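Local coordinates for heme-binding protein HutZ (Vibrio cholerae, PDB 3TGV) that binds heme with high efficiency and very probably degrades it to biliverdin beta and delta with release of iron, at residues I46-I49 against A53-L56; E68-A73 against F77-L82. The protein carries 1 engineered substitution. One frame throughout, in Å; residues are numbered along the deposited sequence.

Interaction 1 (I46-I49 against A53-L56); sequences ISHI and ARNL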
loop_
_atom_site.group_PDB
_atom_site.type_symbol
_atom_site.label_atom_id
_atom_site.label_comp_id
_atom_site.label_asym_id
_atom_site.label_seq_id
_atom_site.Cartn_x
_atom_site.Cartn_y
_atom_site.Cartn_z
ATOM N N ILE A 46 15.667 1.884 -3.213
ATOM C CA ILE A 46 14.907 0.946 -4.023
ATOM C C ILE A 46 15.570 0.622 -5.373
ATOM O O ILE A 46 16.460 1.337 -5.841
ATOM C CB ILE A 46 13.471 1.461 -4.266
ATOM C CG1 ILE A 46 13.507 2.803 -4.993
ATOM C CG2 ILE A 46 12.729 1.572 -2.953
ATOM C CD1 ILE A 46 12.136 3.308 -5.441
ATOM N N SER A 47 15.105 -0.451 -5.997
ATOM C CA SER A 47 15.740 -0.981 -7.196
ATOM C C SER A 47 15.147 -0.442 -8.495
ATOM O O SER A 47 13.941 -0.507 -8.715
ATOM C CB SER A 47 15.675 -2.510 -7.176
ATOM O OG SER A 47 16.300 -3.073 -8.315
ATOM N N HIS A 48 16.019 0.066 -9.365
ATOM C CA HIS A 48 15.623 0.533 -10.689
ATOM C C HIS A 48 14.996 -0.584 -11.518
ATOM O O HIS A 48 14.270 -0.327 -12.482
ATOM C CB HIS A 48 16.823 1.124 -11.430
ATOM C CG HIS A 48 16.470 1.752 -12.742
ATOM N ND1 HIS A 48 16.596 1.083 -13.945
ATOM C CD2 HIS A 48 15.981 2.977 -13.041
ATOM C CE1 HIS A 48 16.203 1.878 -14.926
ATOM N NE2 HIS A 48 15.826 3.031 -14.403
ATOM N N ILE A 49 15.264 -1.829 -11.148
ATOM C CA ILE A 49 14.594 -2.936 -11.820
ATOM C C ILE A 49 13.074 -2.933 -11.574
ATOM O O ILE A 49 12.290 -3.332 -12.436
ATOM C CB ILE A 49 15.210 -4.275 -11.448
ATOM C CG1 ILE A 49 16.672 -4.309 -11.916
ATOM C CG2 ILE A 49 14.429 -5.419 -12.095
ATOM C CD1 ILE A 49 17.439 -5.522 -11.434
ATOM N N ALA A 53 10.659 2.552 -8.755
ATOM C CA ALA A 53 11.868 3.346 -8.944
ATOM C C ALA A 53 11.895 4.015 -10.319
ATOM O O ALA A 53 12.284 5.172 -10.447
ATOM C CB ALA A 53 13.103 2.483 -8.742
ATOM N N ARG A 54 11.488 3.288 -11.349
ATOM C CA ARG A 54 11.404 3.874 -12.678
ATOM C C ARG A 54 10.289 4.915 -12.761
ATOM O O ARG A 54 10.404 5.916 -13.469
ATOM C CB ARG A 54 11.205 2.787 -13.729
ATOM C CG ARG A 54 12.476 2.006 -14.055
ATOM C CD ARG A 54 12.182 0.874 -15.025
ATOM N NE ARG A 54 11.703 -0.334 -14.356
ATOM C CZ ARG A 54 10.554 -0.943 -14.635
ATOM N NH1 ARG A 54 9.755 -0.459 -15.578
ATOM N NH2 ARG A 54 10.207 -2.045 -13.984
ATOM N N ASN A 55 9.206 4.681 -12.031
ATOM C CA ASN A 55 8.137 5.678 -11.937
ATOM C C ASN A 55 8.589 6.963 -11.257
ATOM O O ASN A 55 8.377 8.046 -11.786
ATOM C CB ASN A 55 6.910 5.114 -11.225
ATOM C CG ASN A 55 6.154 4.135 -12.077
ATOM O OD1 ASN A 55 6.514 3.896 -13.216
ATOM N ND2 ASN A 55 5.103 3.552 -11.528
ATOM N N LEU A 56 9.219 6.857 -10.092
ATOM C CA LEU A 56 9.629 8.070 -9.383
ATOM C C LEU A 56 10.659 8.862 -10.188
ATOM O O LEU A 56 10.787 10.077 -10.016
ATOM C CB LEU A 56 10.173 7.748 -7.994
ATOM C CG LEU A 56 9.148 7.267 -6.968
ATOM C CD1 LEU A 56 9.869 6.758 -5.733
ATOM C CD2 LEU A 56 8.151 8.363 -6.611
#

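Interaction 2 (E68-A73 against F77-L82); sequences EDETEA and FARKRL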
loop_
_atom_site.group_PDB
_atom_site.type_symbol
_atom_site.label_atom_id
_atom_site.label_comp_id
_atom_site.label_asym_id
_atom_site.label_seq_id
_atom_site.Cartn_x
_atom_site.Cartn_y
_atom_site.Cartn_z
ATOM N N GLU A 68 -0.573 0.196 10.285
ATOM C CA GLU A 68 -0.375 -0.909 11.216
ATOM C C GLU A 68 -0.698 -2.218 10.505
ATOM O O GLU A 68 -1.406 -2.220 9.504
ATOM C CB GLU A 68 -1.237 -0.767 12.476
ATOM C CG GLU A 68 -2.692 -1.125 12.279
ATOM C CD GLU A 68 -3.526 -0.913 13.545
ATOM O OE1 GLU A 68 -2.991 -1.046 14.666
ATOM O OE2 GLU A 68 -4.717 -0.618 13.407
ATOM N N ASP A 69 -0.191 -3.325 11.032
ATOM C CA ASP A 69 -0.332 -4.629 10.391
ATOM C C ASP A 69 -1.771 -5.127 10.442
ATOM O O ASP A 69 -2.506 -4.783 11.358
ATOM C CB ASP A 69 0.575 -5.645 11.084
ATOM C CG ASP A 69 2.041 -5.443 10.747
ATOM O OD1 ASP A 69 2.327 -4.890 9.663
ATOM O OD2 ASP A 69 2.905 -5.850 11.556
ATOM N N GLU A 70 -2.171 -5.948 9.471
ATOM C CA GLU A 70 -3.496 -6.547 9.520
ATOM C C GLU A 70 -3.717 -7.258 10.847
ATOM O O GLU A 70 -4.759 -7.092 11.469
ATOM C CB GLU A 70 -3.725 -7.538 8.371
ATOM C CG GLU A 70 -4.204 -6.900 7.093
ATOM C CD GLU A 70 -4.496 -7.902 6.008
ATOM O OE1 GLU A 70 -4.972 -9.017 6.328
ATOM O OE2 GLU A 70 -4.220 -7.585 4.830
ATOM N N THR A 71 -2.741 -8.048 11.287
ATOM C CA THR A 71 -2.931 -8.838 12.506
ATOM C C THR A 71 -2.953 -8.008 13.795
ATOM O O THR A 71 -3.453 -8.471 14.806
ATOM C CB THR A 71 -1.888 -9.964 12.647
ATOM O OG1 THR A 71 -0.574 -9.426 12.455
ATOM C CG2 THR A 71 -2.143 -11.042 11.622
ATOM N N GLU A 72 -2.411 -6.794 13.761
ATOM C CA GLU A 72 -2.416 -5.939 14.948
ATOM C C GLU A 72 -3.690 -5.095 15.054
ATOM O O GLU A 72 -4.037 -4.611 16.137
ATOM C CB GLU A 72 -1.171 -5.036 14.976
ATOM C CG GLU A 72 -1.300 -3.765 15.853
ATOM C CD GLU A 72 -1.440 -4.040 17.361
ATOM O OE1 GLU A 72 -0.905 -3.238 18.163
ATOM O OE2 GLU A 72 -2.093 -5.036 17.749
ATOM N N ALA A 73 -4.390 -4.919 13.939
ATOM C CA ALA A 73 -5.544 -4.020 13.913
ATOM C C ALA A 73 -6.741 -4.530 14.711
ATOM O O ALA A 73 -7.213 -5.650 14.501
ATOM C CB ALA A 73 -5.956 -3.725 12.490
ATOM N N PHE A 77 -11.545 -2.593 9.224
ATOM C CA PHE A 77 -12.032 -1.465 8.433
ATOM C C PHE A 77 -11.505 -0.107 8.916
ATOM O O PHE A 77 -11.829 0.927 8.346
ATOM C CB PHE A 77 -13.562 -1.477 8.345
ATOM C CG PHE A 77 -14.085 -2.462 7.347
ATOM C CD1 PHE A 77 -14.181 -3.803 7.667
ATOM C CD2 PHE A 77 -14.438 -2.050 6.074
ATOM C CE1 PHE A 77 -14.640 -4.715 6.738
ATOM C CE2 PHE A 77 -14.909 -2.943 5.146
ATOM C CZ PHE A 77 -15.011 -4.282 5.470
ATOM N N ALA A 78 -10.677 -0.135 9.953
ATOM C CA ALA A 78 -10.080 1.077 10.501
ATOM C C ALA A 78 -8.653 0.803 10.962
ATOM O O ALA A 78 -8.337 0.895 12.148
ATOM C CB ALA A 78 -10.928 1.617 11.661
ATOM N N ARG A 79 -7.790 0.439 10.023
ATOM C CA ARG A 79 -6.382 0.253 10.335
ATOM C C ARG A 79 -5.749 1.607 10.667
ATOM O O ARG A 79 -5.900 2.586 9.938
ATOM C CB ARG A 79 -5.649 -0.468 9.189
ATOM C CG ARG A 79 -6.032 -1.949 9.035
ATOM C CD ARG A 79 -5.447 -2.572 7.772
ATOM N NE ARG A 79 -4.015 -2.819 7.886
ATOM C CZ ARG A 79 -3.232 -3.198 6.881
ATOM N NH1 ARG A 79 -3.728 -3.384 5.661
ATOM N NH2 ARG A 79 -1.943 -3.395 7.098
ATOM N N LYS A 80 -5.076 1.665 11.805
ATOM C CA LYS A 80 -4.368 2.863 12.230
ATOM C C LYS A 80 -3.339 3.230 11.168
ATOM O O LYS A 80 -2.533 2.386 10.757
ATOM C CB LYS A 80 -3.686 2.574 13.572
ATOM C CG LYS A 80 -2.958 3.714 14.236
ATOM C CD LYS A 80 -2.607 3.310 15.675
ATOM C CE LYS A 80 -1.437 4.092 16.235
ATOM N NZ LYS A 80 -0.990 3.600 17.580
ATOM N N ARG A 81 -3.363 4.479 10.708
ATOM C CA ARG A 81 -2.504 4.861 9.593
ATOM C C ARG A 81 -2.241 6.357 9.480
ATOM O O ARG A 81 -3.013 7.177 9.993
ATOM C CB ARG A 81 -3.113 4.357 8.284
ATOM C CG ARG A 81 -4.455 5.001 7.924
ATOM C CD ARG A 81 -5.170 4.190 6.846
ATOM N NE ARG A 81 -6.411 4.819 6.403
ATOM C CZ ARG A 81 -7.606 4.592 6.948
ATOM N NH1 ARG A 81 -7.733 3.744 7.956
ATOM N NH2 ARG A 81 -8.679 5.216 6.478
ATOM N N LEU A 82 -1.140 6.684 8.803
ATOM C CA LEU A 82 -0.765 8.048 8.443
ATOM C C LEU A 82 -0.610 8.076 6.936
ATOM O O LEU A 82 0.068 7.216 6.377
ATOM C CB LEU A 82 0.597 8.406 9.033
ATOM C CG LEU A 82 0.785 8.449 10.549
ATOM C CD1 LEU A 82 2.208 8.825 10.876
ATOM C CD2 LEU A 82 -0.205 9.427 11.205
#

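Interaction 1 (I46-I49 against A53-L56)
R54 reaches back from the helix and grips two consecutive backbone carbonyls of the turn with one edge of its guanidinium. R54 NE donates to H48 O at 3.2 Å, somewhat bent at the hydrogen, and R54 NH2 donates to I49 O at 2.9 Å along a straighter line (161°). Both oxygens lie near the guanidinium plane, but NH2 meets the I49 carbonyl from above that carbonyl's own plane. A bend at chi3 (-84°) turns the end of R54 toward these oxygens. R54 CG meanwhile sits over one face of the H48 imidazole, a CH-pi contact of 3.8 Å from CG to the ring centroid, with ring and guanidinium planes 72° apart.

Strand 41-47 runs here into helix 51-58 through a short connection, on the antiparallel sheet of the FMN-binding split-barrel fold. Next to these bonds is an apolar patch: I46 CD1 touches A53 CB at 3.5 Å and, more loosely, L56 CD1. The A53 methyl is also pressed against the backbone, with A53 CB 3.1 Å from S47 O.

Further out, S47 OG accepts from I49 N at 3.3 Å, an ST turn that shapes the chain presenting the two carbonyls. H48 NE2 also makes a weak hydrogen bond with E57 OE1, and F125 of strand 122-129 packs against both I46 and L56.

Interaction 2 (E68-A73 against F77-L82)
A chi1 of 77° sets E68 CG between its own backbone N and carbonyl carbon, and the chain then extends to bring the carboxylate up to K80, while a bend at chi3 (74°) swings the R79 guanidinium to the carbonyl of E68. The contact closes the connection between strands 61-67 and 81-91, antiparallel neighbours in the split-barrel sheet.

E68 holds K80 twice. E68 N donates to K80 O at 3.0 Å, and E68 OE2 accepts from K80 N at 2.8 Å in a nearly straight bond, the donor standing above the carboxylate plane. Backbone and side chain of one residue thus bind both polar backbone atoms of another. The ammonium of K80 leads away to a salt bridge with E6.

The E68 carbonyl serves R79, whose NH2 donates to E68 O at 2.7 Å, with a weak bond from NE to the same oxygen. E70 lays its CG over the centre of the guanidinium, while its carboxylate turns to the second subunit, accepting from T16 OG1 and K15 N there. D69, salt-bridged to R14, also accepts from E70 N of the second subunit, which places this loop at the dimer interface. On the strand side R81 NH1 donates to R79 O at 2.9 Å, and the aliphatic part of R79 rests its CG against A73 CB at 3.9 Å.

Interactions 1 and 2 lie on opposite sides of the chain's centre, 27 Å apart between their own centres and about 15 Å at the nearest atoms, so they do not touch. They follow one another along the chain: 46-49 with 53-56 is complete before 68-73 with 77-82 begins. What joins them is the sheet. Strand 61-67 leads from the helix of interaction 1 to the loop of interaction 2, and strand 122-129 pairs with both 41-47 and 81-91. Interaction 2 reaches the second subunit, whereas no other chain of the assembly touches interaction 1. Both are contacts within the protein fold.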